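Local structure of CymD (Pseudomonas putida, 6Z34) at residues Gly201-Asp206 and Val314-Lys319. The protein forms an outer-membrane channel of the FadL family that takes up monoaromatic hydrocarbons, probably by lateral diffusion into the membrane. Residues are numbered along the deposited sequence; the frame is centred on the assembly and turned at random.
Sequences GYLSAD and VNFKQK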
loop_
_atom_site.group_PDB
_atom_site.type_symbol
_atom_site.label_atom_id
_atom_site.label_comp_id
_atom_site.label_asym_id
_atom_site.label_seq_id
_atom_site.Cartn_x
_atom_site.Cartn_y
_atom_site.Cartn_z
ATOM N N GLY A 201 22.860 -16.073 -12.641
ATOM C CA GLY A 201 22.051 -15.270 -13.536
ATOM C C GLY A 201 21.446 -14.116 -12.753
ATOM O O GLY A 201 21.014 -14.287 -11.615
ATOM N N TYR A 202 21.438 -12.939 -13.371
ATOM C CA TYR A 202 20.887 -11.741 -12.748
ATOM C C TYR A 202 19.771 -11.189 -13.624
ATOM O O TYR A 202 20.022 -10.733 -14.743
ATOM C CB TYR A 202 21.968 -10.688 -12.519
ATOM C CG TYR A 202 21.487 -9.588 -11.617
ATOM C CD1 TYR A 202 21.148 -9.854 -10.296
ATOM C CD2 TYR A 202 21.331 -8.290 -12.091
ATOM C CE1 TYR A 202 20.687 -8.854 -9.462
ATOM C CE2 TYR A 202 20.866 -7.276 -11.264
ATOM C CZ TYR A 202 20.547 -7.565 -9.952
ATOM O OH TYR A 202 20.089 -6.572 -9.118
ATOM N N LEU A 203 18.545 -11.229 -13.111
ATOM C CA LEU A 203 17.410 -10.579 -13.758
ATOM C C LEU A 203 17.265 -9.168 -13.210
ATOM O O LEU A 203 17.042 -8.987 -12.012
ATOM C CB LEU A 203 16.125 -11.366 -13.540
ATOM C CG LEU A 203 14.958 -10.840 -14.365
ATOM C CD1 LEU A 203 15.187 -11.183 -15.817
ATOM C CD2 LEU A 203 13.630 -11.429 -13.854
ATOM N N SER A 204 17.402 -8.180 -14.084
ATOM C CA SER A 204 17.371 -6.769 -13.731
ATOM C C SER A 204 16.238 -6.113 -14.504
ATOM O O SER A 204 16.138 -6.290 -15.722
ATOM C CB SER A 204 18.711 -6.092 -14.058
ATOM O OG SER A 204 18.656 -4.702 -13.794
ATOM N N ALA A 205 15.371 -5.369 -13.801
ATOM C CA ALA A 205 14.217 -4.785 -14.492
ATOM C C ALA A 205 13.869 -3.492 -13.755
ATOM O O ALA A 205 12.968 -3.435 -12.912
ATOM C CB ALA A 205 13.039 -5.756 -14.552
ATOM N N ASP A 206 14.594 -2.432 -14.105
ATOM C CA ASP A 206 14.632 -1.206 -13.320
ATOM C C ASP A 206 14.647 0.004 -14.247
ATOM O O ASP A 206 15.569 0.144 -15.063
ATOM C CB ASP A 206 15.868 -1.210 -12.417
ATOM C CG ASP A 206 15.681 -0.395 -11.158
ATOM O OD1 ASP A 206 14.768 0.450 -11.117
ATOM O OD2 ASP A 206 16.459 -0.598 -10.206
ATOM N N VAL A 314 6.984 -15.772 -13.788
ATOM C CA VAL A 314 7.929 -14.766 -14.257
ATOM C C VAL A 314 8.511 -15.272 -15.566
ATOM O O VAL A 314 9.193 -16.306 -15.581
ATOM C CB VAL A 314 9.051 -14.506 -13.238
ATOM C CG1 VAL A 314 10.011 -13.449 -13.771
ATOM C CG2 VAL A 314 8.461 -14.100 -11.869
ATOM N N ASN A 315 8.223 -14.572 -16.663
ATOM C CA ASN A 315 8.671 -14.977 -17.989
ATOM C C ASN A 315 9.496 -13.869 -18.625
ATOM O O ASN A 315 9.088 -12.701 -18.630
ATOM C CB ASN A 315 7.488 -15.338 -18.900
ATOM C CG ASN A 315 6.518 -16.299 -18.244
ATOM O OD1 ASN A 315 6.866 -16.977 -17.275
ATOM N ND2 ASN A 315 5.309 -16.389 -18.783
ATOM N N PHE A 316 10.660 -14.239 -19.149
ATOM C CA PHE A 316 11.544 -13.336 -19.868
ATOM C C PHE A 316 11.744 -13.900 -21.266
ATOM O O PHE A 316 11.964 -15.103 -21.426
ATOM C CB PHE A 316 12.884 -13.185 -19.131
ATOM C CG PHE A 316 14.009 -12.645 -19.981
ATOM C CD1 PHE A 316 14.292 -11.281 -20.001
ATOM C CD2 PHE A 316 14.807 -13.508 -20.739
ATOM C CE1 PHE A 316 15.337 -10.781 -20.774
ATOM C CE2 PHE A 316 15.852 -13.024 -21.517
ATOM C CZ PHE A 316 16.121 -11.664 -21.540
ATOM N N LYS A 317 11.644 -13.043 -22.277
ATOM C CA LYS A 317 11.797 -13.462 -23.663
ATOM C C LYS A 317 12.837 -12.560 -24.308
ATOM O O LYS A 317 12.669 -11.336 -24.336
ATOM C CB LYS A 317 10.462 -13.425 -24.425
ATOM C CG LYS A 317 10.580 -12.965 -25.877
ATOM C CD LYS A 317 9.321 -13.256 -26.685
ATOM C CE LYS A 317 9.344 -12.485 -27.984
ATOM N NZ LYS A 317 9.225 -11.033 -27.652
ATOM N N GLN A 318 13.918 -13.168 -24.795
ATOM C CA GLN A 318 15.062 -12.416 -25.297
ATOM C C GLN A 318 14.724 -11.788 -26.645
ATOM O O GLN A 318 14.294 -12.478 -27.574
ATOM C CB GLN A 318 16.268 -13.345 -25.405
ATOM C CG GLN A 318 17.533 -12.726 -25.942
ATOM C CD GLN A 318 18.588 -13.796 -26.254
ATOM O OE1 GLN A 318 18.277 -14.827 -26.844
ATOM N NE2 GLN A 318 19.828 -13.548 -25.854
ATOM N N LYS A 319 14.916 -10.468 -26.754
ATOM C CA LYS A 319 14.308 -9.723 -27.857
ATOM C C LYS A 319 14.975 -10.019 -29.199
ATOM O O LYS A 319 14.350 -9.834 -30.251
ATOM C CB LYS A 319 14.338 -8.220 -27.567
ATOM C CG LYS A 319 13.391 -7.411 -28.460
ATOM C CD LYS A 319 11.918 -7.675 -28.113
ATOM C CE LYS A 319 10.969 -6.957 -29.072
ATOM N NZ LYS A 319 9.547 -6.953 -28.606
#
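Leu-203 meets Val-314 and Phe-316 where two strands that are not paired with each other face one another through their side chains, a compact example of packing inside a curled beta structure. The backbones stay well apart, the nearest CA atoms, those of Leu-203 and Phe-316, being 8.9 Å from each other, and the meeting is wholly apolar. Leucine bridges the gap with its two methyl branches, each serving a different partner. Its CD2 lies 4.1 Å from CG1 of Val-314, the leucine and valine passing alongside one another, pointed oppositely. Its CD1 approaches the Phe-316 ring obliquely, 4.3 Å from CD1 of that ring. With CG opposite the main-chain nitrogen (chi1 -171°), it lies beside its own carbonyl carbon, and from there the two methyls split towards Val-314 and Phe-316. Both distances are relaxed van der Waals separations, and the interface is small, burying 105 Å² in all.

Main-chain bonds tie Leu-203 to Leu-168, and Tyr-202 and Ser-204 to Thr-256 and Asp-254. Ala-253, touching Leu-203, and Leu-255, touching Phe-316, extend the apolar layer, as do Ile-325 beside Phe-316 and Leu-271 and Leu-273 beside Val-314. Antiparallel pairing runs from 198-229 through 234-259 and 265-273 to 313-318, which curls back across the start of 198-229, in the end extension where long strands of the FadL-type beta-barrel run on beyond its middle.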